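Local coordinates for protein enterotoxin-like toxin X (Staphylococcus aureus, PDB 5U75) that inhibits phagocytosis and killing by human neutrophils, binding their surface glycoproteins in a sialic acid-dependent manner through a sialyl Lewis X site in its C-terminal domain, at residues A[38-43]-A[91-96]; A[85-90]-A[147-152]; A[120-125]-A[153-158]. One frame throughout, in Å; residues are numbered along the deposited sequence.

Contact 1 of 3, residues A[38-43]-A[91-96]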
loop_
_atom_site.group_PDB
_atom_site.type_symbol
_atom_site.label_atom_id
_atom_site.label_comp_id
_atom_site.label_asym_id
_atom_site.label_seq_id
_atom_site.Cartn_x
_atom_site.Cartn_y
_atom_site.Cartn_z
ATOM N N ASP A 38 -11.479 -4.814 -1.642
ATOM C CA ASP A 38 -11.020 -4.707 -3.009
ATOM C C ASP A 38 -11.763 -3.632 -3.828
ATOM O O ASP A 38 -11.677 -3.608 -5.046
ATOM C CB ASP A 38 -11.033 -6.068 -3.686
ATOM C CG ASP A 38 -12.415 -6.549 -4.016
ATOM O OD1 ASP A 38 -13.406 -6.003 -3.484
ATOM O OD2 ASP A 38 -12.489 -7.470 -4.835
ATOM N N THR A 39 -12.474 -2.750 -3.143
ATOM C CA THR A 39 -13.031 -1.577 -3.749
ATOM C C THR A 39 -12.806 -0.372 -2.864
ATOM O O THR A 39 -12.647 -0.496 -1.628
ATOM C CB THR A 39 -14.553 -1.730 -3.968
ATOM O OG1 THR A 39 -15.199 -1.824 -2.701
ATOM C CG2 THR A 39 -14.856 -2.982 -4.757
ATOM N N ILE A 40 -12.791 0.794 -3.500
ATOM C CA ILE A 40 -12.889 2.057 -2.800
ATOM C C ILE A 40 -13.422 3.123 -3.765
ATOM O O ILE A 40 -12.942 3.223 -4.891
ATOM C CB ILE A 40 -11.527 2.484 -2.181
ATOM C CG1 ILE A 40 -11.722 3.735 -1.318
ATOM C CG2 ILE A 40 -10.456 2.698 -3.251
ATOM C CD1 ILE A 40 -10.629 3.966 -0.314
ATOM N N ASN A 41 -14.430 3.886 -3.334
ATOM C CA ASN A 41 -14.986 5.000 -4.137
ATOM C C ASN A 41 -15.297 4.663 -5.597
ATOM O O ASN A 41 -15.032 5.465 -6.493
ATOM C CB ASN A 41 -14.026 6.196 -4.128
ATOM C CG ASN A 41 -13.835 6.796 -2.760
ATOM O OD1 ASN A 41 -14.635 6.590 -1.850
ATOM N ND2 ASN A 41 -12.772 7.574 -2.615
ATOM N N GLY A 42 -15.820 3.477 -5.863
ATOM C CA GLY A 42 -16.117 3.108 -7.257
ATOM C C GLY A 42 -14.948 2.552 -8.064
ATOM O O GLY A 42 -15.140 2.126 -9.210
ATOM N N LYS A 43 -13.740 2.544 -7.486
ATOM C CA LYS A 43 -12.623 1.835 -8.078
ATOM C C LYS A 43 -12.552 0.466 -7.480
ATOM O O LYS A 43 -13.029 0.257 -6.379
ATOM C CB LYS A 43 -11.328 2.577 -7.820
ATOM C CG LYS A 43 -11.322 3.894 -8.552
ATOM C CD LYS A 43 -9.952 4.500 -8.495
ATOM C CE LYS A 43 -9.848 5.714 -9.418
ATOM N NZ LYS A 43 -10.591 6.924 -8.964
ATOM N N THR A 91 -7.491 10.821 -4.883
ATOM C CA THR A 91 -7.231 11.267 -3.516
ATOM C C THR A 91 -6.167 10.391 -2.873
ATOM O O THR A 91 -5.953 9.221 -3.260
ATOM C CB THR A 91 -8.483 11.256 -2.619
ATOM O OG1 THR A 91 -8.945 9.928 -2.425
ATOM C CG2 THR A 91 -9.605 12.131 -3.215
ATOM N N LEU A 92 -5.510 10.967 -1.871
ATOM C CA LEU A 92 -4.600 10.197 -1.026
ATOM C C LEU A 92 -5.326 9.054 -0.296
ATOM O O LEU A 92 -4.757 7.988 -0.098
ATOM C CB LEU A 92 -3.849 11.115 -0.063
ATOM C CG LEU A 92 -2.809 10.450 0.855
ATOM C CD1 LEU A 92 -1.814 9.616 0.054
ATOM C CD2 LEU A 92 -2.100 11.549 1.635
ATOM N N LYS A 93 -6.605 9.234 0.053
ATOM C CA LYS A 93 -7.349 8.141 0.657
ATOM C C LYS A 93 -7.374 6.953 -0.288
ATOM O O LYS A 93 -7.152 5.815 0.110
ATOM C CB LYS A 93 -8.769 8.550 1.042
ATOM C CG LYS A 93 -9.532 7.454 1.762
ATOM C CD LYS A 93 -10.940 7.907 2.141
ATOM C CE LYS A 93 -11.619 6.894 3.033
ATOM N NZ LYS A 93 -13.095 7.142 3.063
ATOM N N GLU A 94 -7.641 7.242 -1.560
ATOM C CA GLU A 94 -7.699 6.214 -2.583
ATOM C C GLU A 94 -6.347 5.529 -2.814
ATOM O O GLU A 94 -6.253 4.313 -2.854
ATOM C CB GLU A 94 -8.176 6.858 -3.871
ATOM C CG GLU A 94 -8.566 5.883 -4.939
ATOM C CD GLU A 94 -9.241 6.593 -6.080
ATOM O OE1 GLU A 94 -10.370 7.102 -5.918
ATOM O OE2 GLU A 94 -8.622 6.613 -7.157
ATOM N N LEU A 95 -5.302 6.330 -2.964
ATOM C CA LEU A 95 -3.958 5.787 -3.247
ATOM C C LEU A 95 -3.397 5.016 -2.051
ATOM O O LEU A 95 -2.879 3.899 -2.196
ATOM C CB LEU A 95 -3.036 6.941 -3.650
ATOM C CG LEU A 95 -1.744 6.593 -4.358
ATOM C CD1 LEU A 95 -2.014 5.739 -5.604
ATOM C CD2 LEU A 95 -1.009 7.885 -4.713
ATOM N N ASP A 96 -3.513 5.610 -0.867
ATOM C CA ASP A 96 -3.227 4.896 0.405
ATOM C C ASP A 96 -3.937 3.539 0.472
ATOM O O ASP A 96 -3.334 2.509 0.775
ATOM C CB ASP A 96 -3.590 5.798 1.596
ATOM C CG ASP A 96 -3.484 5.091 2.927
ATOM O OD1 ASP A 96 -2.351 4.776 3.385
ATOM O OD2 ASP A 96 -4.555 4.842 3.509
HETATM O O HOH W 1 -11.407 9.822 -1.562
#
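Thr91 OG1 is the best-held polar atom here, gripped by two partners. It accepts the backbone N-H of Glu94 (N to OG1 3.1 Å, N-H...O angle 157°), the N-cap bond that starts helix 92-104, and it pairs with a water 2.6 Å from OG1. The same water accepts a weak bond from Asn41 ND2, so a solvent bridge ties the tip of the turn to the cap. Ile40 to Lys43 form a type I' beta turn, closed by main-chain bonds in both directions between these two residues, with Asn41 and Gly42 at its corners, both with positive phi.

Glu94 has the most surface buried by the contact. Its CG stands anti to the backbone N (chi1 -168°) and the chain is extended beyond CG, which carries the carboxylate from the helix to the turn. Lys43 crosses it at about a right angle; its chain is stretched until a bend at chi4 (71°) turns the amine onto both carboxylate oxygens. Both hydrogen bonds are weak, within a salt bridge that sets NZ 2.7 Å from Glu94 OE2 and 3.1 Å from OE1.

Ile40 also crosses Glu94, obliquely, with its CG2 4.1 Å from Glu94 CG. Ile40 CG1 is anti to the backbone N, and CD1 ends 4.0 Å from the Lys93 carbonyl O, against the first helical turn.

The contact is a surface one: the small hairpin of strands 39-40 and 43-44 rests on the N-terminal end of helix 92-104, Ile40 also touching His97 and Trp50. On another side of that helix, Leu92 and Leu95 pack on Ile121 of strand 118-123 and Ile146 of strand 145-147, and Leu92 touches the bound sialic acid.

Contact 2 of 3, residues A[85-90]-A[147-152]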
loop_
_atom_site.group_PDB
_atom_site.type_symbol
_atom_site.label_atom_id
_atom_site.label_comp_id
_atom_site.label_asym_id
_atom_site.label_seq_id
_atom_site.Cartn_x
_atom_site.Cartn_y
_atom_site.Cartn_z
ATOM N N LEU A 85 -2.791 1.636 -12.616
ATOM C CA LEU A 85 -3.846 2.627 -12.417
ATOM C C LEU A 85 -4.073 3.472 -13.661
ATOM O O LEU A 85 -3.161 3.658 -14.467
ATOM C CB LEU A 85 -3.481 3.584 -11.279
ATOM C CG LEU A 85 -3.046 3.006 -9.928
ATOM C CD1 LEU A 85 -2.640 4.156 -9.023
ATOM C CD2 LEU A 85 -4.169 2.203 -9.311
ATOM N N ASN A 86 -5.269 4.021 -13.780
ATOM C CA ASN A 86 -5.515 5.058 -14.788
ATOM C C ASN A 86 -4.792 6.355 -14.436
ATOM O O ASN A 86 -4.628 6.675 -13.246
ATOM C CB ASN A 86 -7.015 5.296 -14.956
ATOM C CG ASN A 86 -7.713 4.096 -15.576
ATOM O OD1 ASN A 86 -7.080 3.260 -16.216
ATOM N ND2 ASN A 86 -9.011 4.001 -15.374
ATOM N N LYS A 87 -4.315 7.046 -15.477
ATOM C CA LYS A 87 -3.797 8.411 -15.361
ATOM C C LYS A 87 -4.933 9.360 -15.019
ATOM O O LYS A 87 -5.830 9.604 -15.833
ATOM C CB LYS A 87 -3.112 8.874 -16.652
ATOM C CG LYS A 87 -1.744 8.277 -16.877
ATOM C CD LYS A 87 -1.178 8.699 -18.226
ATOM C CE LYS A 87 0.073 7.913 -18.577
ATOM N NZ LYS A 87 0.629 8.426 -19.870
ATOM N N GLU A 88 -4.922 9.884 -13.801
ATOM C CA GLU A 88 -5.952 10.817 -13.357
ATOM C C GLU A 88 -5.572 11.364 -12.010
ATOM O O GLU A 88 -4.683 10.817 -11.352
ATOM C CB GLU A 88 -7.336 10.149 -13.234
ATOM C CG GLU A 88 -7.399 9.010 -12.254
ATOM C CD GLU A 88 -8.738 8.278 -12.261
ATOM O OE1 GLU A 88 -9.732 8.771 -12.836
ATOM O OE2 GLU A 88 -8.798 7.200 -11.674
ATOM N N VAL A 89 -6.301 12.393 -11.582
ATOM C CA VAL A 89 -6.132 12.931 -10.231
ATOM C C VAL A 89 -7.036 12.124 -9.311
ATOM O O VAL A 89 -8.248 12.006 -9.562
ATOM C CB VAL A 89 -6.410 14.447 -10.177
ATOM C CG1 VAL A 89 -6.257 14.979 -8.765
ATOM C CG2 VAL A 89 -5.465 15.176 -11.114
ATOM N N VAL A 90 -6.427 11.526 -8.286
ATOM C CA VAL A 90 -7.107 10.718 -7.282
ATOM C C VAL A 90 -6.819 11.332 -5.909
ATOM O O VAL A 90 -6.019 12.269 -5.790
ATOM C CB VAL A 90 -6.673 9.224 -7.313
ATOM C CG1 VAL A 90 -6.902 8.613 -8.695
ATOM C CG2 VAL A 90 -5.209 9.038 -6.904
ATOM N N ASN A 147 -2.003 13.389 -8.798
ATOM C CA ASN A 147 -2.070 12.880 -10.157
ATOM C C ASN A 147 -1.249 11.605 -10.181
ATOM O O ASN A 147 -0.052 11.616 -9.852
ATOM C CB ASN A 147 -1.537 13.915 -11.143
ATOM C CG ASN A 147 -1.790 13.534 -12.594
ATOM O OD1 ASN A 147 -1.695 12.366 -12.973
ATOM N ND2 ASN A 147 -2.084 14.530 -13.417
ATOM N N THR A 148 -1.875 10.490 -10.548
ATOM C CA THR A 148 -1.165 9.193 -10.556
ATOM C C THR A 148 0.041 9.194 -11.508
ATOM O O THR A 148 0.958 8.424 -11.331
ATOM C CB THR A 148 -2.100 8.020 -10.947
ATOM O OG1 THR A 148 -2.652 8.277 -12.235
ATOM C CG2 THR A 148 -3.219 7.863 -9.958
ATOM N N ASP A 149 0.021 10.056 -12.527
ATOM C CA ASP A 149 1.145 10.207 -13.435
ATOM C C ASP A 149 2.345 10.968 -12.811
ATOM O O ASP A 149 3.412 11.070 -13.430
ATOM C CB ASP A 149 0.672 10.895 -14.714
ATOM C CG ASP A 149 1.721 10.889 -15.809
ATOM O OD1 ASP A 149 2.241 9.808 -16.119
ATOM O OD2 ASP A 149 2.046 11.974 -16.328
ATOM N N ASP A 150 2.170 11.479 -11.587
ATOM C CA ASP A 150 3.237 12.119 -10.836
ATOM C C ASP A 150 4.038 11.134 -9.993
ATOM O O ASP A 150 5.077 11.509 -9.446
ATOM C CB ASP A 150 2.664 13.207 -9.902
ATOM C CG ASP A 150 3.742 14.122 -9.309
ATOM O OD1 ASP A 150 4.685 14.478 -10.050
ATOM O OD2 ASP A 150 3.643 14.454 -8.093
ATOM N N ILE A 151 3.571 9.891 -9.883
ATOM C CA ILE A 151 4.175 8.933 -8.961
ATOM C C ILE A 151 5.336 8.217 -9.628
ATOM O O ILE A 151 5.189 7.669 -10.721
ATOM C CB ILE A 151 3.158 7.912 -8.465
ATOM C CG1 ILE A 151 2.008 8.643 -7.785
ATOM C CG2 ILE A 151 3.825 6.917 -7.524
ATOM C CD1 ILE A 151 0.799 7.780 -7.555
ATOM N N LYS A 152 6.492 8.253 -8.975
ATOM C CA LYS A 152 7.678 7.536 -9.445
ATOM C C LYS A 152 7.624 6.067 -9.061
ATOM O O LYS A 152 7.675 5.194 -9.923
ATOM C CB LYS A 152 8.939 8.175 -8.884
ATOM C CG LYS A 152 10.224 7.496 -9.326
ATOM C CD LYS A 152 11.415 8.225 -8.726
ATOM C CE LYS A 152 12.745 7.613 -9.163
ATOM N NZ LYS A 152 13.270 6.735 -8.084
HETATM O O HOH W 2 1.315 11.195 -19.210
#
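Strands 89-91 and 145-147 run antiparallel here, Val89 and Asn147 forming a non-hydrogen-bonded pair with their CA atoms 4.1 Å apart, and just beyond it Thr148 N donates to Glu88 O over 2.9 Å, nearly straight at 174° although the donor stands above the carbonyl plane.

Thr148 carries the contact. Its OG1 sits between the backbone N and the carbonyl carbon (chi1 58°) and donates to Asn86 O (OG1 to O 2.7 Å), arriving in the carbonyl plane on a lone pair. With the main-chain bond this fastens one residue to two carbonyls, on both sides of Lys87. The same torsion sets CG2 anti to the carbonyl carbon, aimed at the apolar side: the Val90 side chain crosses at about a right angle, its CG2 3.8 Å from Thr148 CG2, and Leu85 CD1 meets that methyl obliquely. In the beta-grasp fold of this toxin domain, the join links the end of edge strand 75-86 to the entry of central strand 151-160, while Leu85 continues onto Leu95 and Ile98 of helix 92-104.

Asn147 puts CG anti to its backbone N (chi1 -171°), so that OD1 accepts from Asp149 N at 2.9 Å; this Asx turn leads into the 3-10 segment 148-150. Val89 CG2 packs across Asn147 CB. On the more open side, Lys87 and Asp149 lie side by side, pointing the same way. Their charges stay beyond salt-bridge range, with Lys87 NZ 4.3 Å from Asp149 OD1; a water accepts from NZ and donates to Asp149 OD2, and NZ also bonds Glu59 O.

Contact 3 of 3, residues A[120-125]-A[153-158]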
loop_
_atom_site.group_PDB
_atom_site.type_symbol
_atom_site.label_atom_id
_atom_site.label_comp_id
_atom_site.label_asym_id
_atom_site.label_seq_id
_atom_site.Cartn_x
_atom_site.Cartn_y
_atom_site.Cartn_z
ATOM N N VAL A 120 6.341 4.790 1.534
ATOM C CA VAL A 120 6.525 6.127 1.002
ATOM C C VAL A 120 6.183 6.197 -0.482
ATOM O O VAL A 120 6.777 5.501 -1.284
ATOM C CB VAL A 120 7.966 6.642 1.237
ATOM C CG1 VAL A 120 8.119 8.070 0.721
ATOM C CG2 VAL A 120 8.313 6.545 2.729
ATOM N N ILE A 121 5.247 7.076 -0.834
ATOM C CA ILE A 121 4.931 7.369 -2.213
ATOM C C ILE A 121 5.928 8.441 -2.655
ATOM O O ILE A 121 5.926 9.542 -2.094
ATOM C CB ILE A 121 3.481 7.898 -2.373
ATOM C CG1 ILE A 121 2.459 6.945 -1.732
ATOM C CG2 ILE A 121 3.164 8.106 -3.846
ATOM C CD1 ILE A 121 1.048 7.504 -1.650
ATOM N N ASN A 122 6.793 8.113 -3.622
ATOM C CA ASN A 122 7.780 9.042 -4.149
ATOM C C ASN A 122 7.298 9.618 -5.454
ATOM O O ASN A 122 6.845 8.867 -6.328
ATOM C CB ASN A 122 9.103 8.311 -4.385
ATOM C CG ASN A 122 9.648 7.729 -3.100
ATOM O OD1 ASN A 122 9.937 8.472 -2.163
ATOM N ND2 ASN A 122 9.706 6.415 -3.013
ATOM N N THR A 123 7.417 10.933 -5.606
ATOM C CA THR A 123 6.973 11.605 -6.830
ATOM C C THR A 123 8.148 11.872 -7.756
ATOM O O THR A 123 9.322 11.827 -7.341
ATOM C CB THR A 123 6.183 12.910 -6.583
ATOM O OG1 THR A 123 7.061 14.007 -6.296
ATOM C CG2 THR A 123 5.170 12.747 -5.464
ATOM N N LYS A 124 7.832 12.156 -9.007
ATOM C CA LYS A 124 8.880 12.252 -10.031
ATOM C C LYS A 124 9.885 13.382 -9.786
ATOM O O LYS A 124 11.044 13.248 -10.151
ATOM C CB LYS A 124 8.248 12.388 -11.415
ATOM C CG LYS A 124 7.603 11.065 -11.837
ATOM C CD LYS A 124 6.845 11.185 -13.129
ATOM C CE LYS A 124 6.388 9.820 -13.588
ATOM N NZ LYS A 124 5.644 9.932 -14.861
ATOM N N ASN A 125 9.445 14.479 -9.181
ATOM C CA ASN A 125 10.361 15.605 -8.858
ATOM C C ASN A 125 10.893 15.602 -7.434
ATOM O O ASN A 125 11.467 16.609 -6.990
ATOM C CB ASN A 125 9.673 16.943 -9.133
ATOM C CG ASN A 125 9.308 17.129 -10.584
ATOM O OD1 ASN A 125 10.068 16.769 -11.478
ATOM N ND2 ASN A 125 8.147 17.715 -10.830
ATOM N N ASN A 153 7.525 5.806 -7.764
ATOM C CA ASN A 153 7.404 4.463 -7.222
ATOM C C ASN A 153 6.935 4.554 -5.770
ATOM O O ASN A 153 6.711 5.653 -5.259
ATOM C CB ASN A 153 8.732 3.672 -7.327
ATOM C CG ASN A 153 9.824 4.196 -6.410
ATOM O OD1 ASN A 153 9.678 5.199 -5.729
ATOM N ND2 ASN A 153 10.928 3.472 -6.370
ATOM N N VAL A 154 6.804 3.406 -5.121
ATOM C CA VAL A 154 6.477 3.340 -3.703
ATOM C C VAL A 154 7.587 2.546 -3.060
ATOM O O VAL A 154 7.872 1.425 -3.476
ATOM C CB VAL A 154 5.112 2.658 -3.458
ATOM C CG1 VAL A 154 4.901 2.361 -1.966
ATOM C CG2 VAL A 154 3.997 3.529 -3.989
ATOM N N THR A 155 8.245 3.132 -2.059
ATOM C CA THR A 155 9.247 2.403 -1.327
ATOM C C THR A 155 8.755 2.083 0.071
ATOM O O THR A 155 7.809 2.707 0.563
ATOM C CB THR A 155 10.566 3.198 -1.271
ATOM O OG1 THR A 155 10.328 4.520 -0.778
ATOM C CG2 THR A 155 11.179 3.292 -2.653
ATOM N N PHE A 156 9.373 1.100 0.718
ATOM C CA PHE A 156 8.985 0.795 2.088
ATOM C C PHE A 156 10.026 -0.013 2.815
ATOM O O PHE A 156 10.743 -0.799 2.187
ATOM C CB PHE A 156 7.661 -0.003 2.137
ATOM C CG PHE A 156 7.667 -1.264 1.321
ATOM C CD1 PHE A 156 7.453 -1.226 -0.056
ATOM C CD2 PHE A 156 7.854 -2.493 1.922
ATOM C CE1 PHE A 156 7.462 -2.391 -0.810
ATOM C CE2 PHE A 156 7.851 -3.668 1.179
ATOM C CZ PHE A 156 7.651 -3.619 -0.199
ATOM N N GLU A 157 10.061 0.158 4.138
ATOM C CA GLU A 157 10.887 -0.654 5.038
ATOM C C GLU A 157 10.015 -0.966 6.231
ATOM O O GLU A 157 9.922 -0.159 7.164
ATOM C CB GLU A 157 12.125 0.117 5.499
ATOM C CG GLU A 157 12.913 0.766 4.382
ATOM C CD GLU A 157 14.063 1.612 4.891
ATOM O OE1 GLU A 157 14.034 2.006 6.078
ATOM O OE2 GLU A 157 14.986 1.886 4.100
ATOM N N LEU A 158 9.350 -2.116 6.189
ATOM C CA LEU A 158 8.408 -2.500 7.201
ATOM C C LEU A 158 8.983 -3.630 8.048
ATOM O O LEU A 158 9.728 -4.493 7.546
ATOM C CB LEU A 158 7.105 -2.925 6.546
ATOM C CG LEU A 158 6.453 -1.839 5.671
ATOM C CD1 LEU A 158 5.123 -2.370 5.157
ATOM C CD2 LEU A 158 6.262 -0.529 6.427
#
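Asn122, Val120 and Asn153 have the most surface buried between these antiparallel strands, and Asn122 organises the polar contacts on the face it shares with Val120, Asn153 and Thr155. With CG anti to the carbonyl carbon (chi1 -60°), its amide lies along Asn153, both side chains pointing the same way and their planes turned 50° apart. Asn122 ND2 donates twice: to Asn153 OD1 at 3.0 Å, from above that carbonyl's plane, and to Thr155 OG1, also 3.0 Å from ND2 and close to the plane of the donor amide. Both protons of ND2 thus appear committed, which would fix the rotation of the amide. Asn153 meets it by placing CG in the crowded position between N and the carbonyl carbon, and its ND2 makes a weak bond to Glu67.

On the same face, two residues along each strand, Val120 and Thr155 form a hydrogen-bonded pair. Val120 N reaches Thr155 O at 2.7 Å, almost straight (176°), and Thr155 N returns a bond to Val120 O. Val120 CB lies 3.8 Å from Thr155 OG1, flanking the hydroxyl. The Asn122-Asn153 pair is looser at one end: Asn122 N to Asn153 O is 3.0 Å, whereas Asn153 N to Asn122 O is weak at 3.4 Å.

The other face bears Ile121 and Val154, loosely in touch and both covered by Ile99 of helix 92-104. A mixed sheet with a helix packed across one face is the beta-grasp arrangement of staphylococcal superantigen C-terminal domains.

Contact 1 is a surface contact, whereas contacts 2 and 3 are partly buried. Their chemistry follows: a side-chain salt bridge and a water join turn to helix in contact 1, a threonine bonded to two carbonyls joins the strand ends in contact 2, and contact 3 is a main-chain ladder of antiparallel strands joined also by asparagine side chains. Contacts 2 and 3 share strand 151-160, and Lys152 N probably bonds Asn122 O between them. Helix 92-104 unites all three: Leu95 packs on Leu85 and Ile151 of contact 2 and on Ile121 of contact 3. At the surface, Lys43 also approaches Glu88, a long, weak ion pair linking contacts 1 and 2.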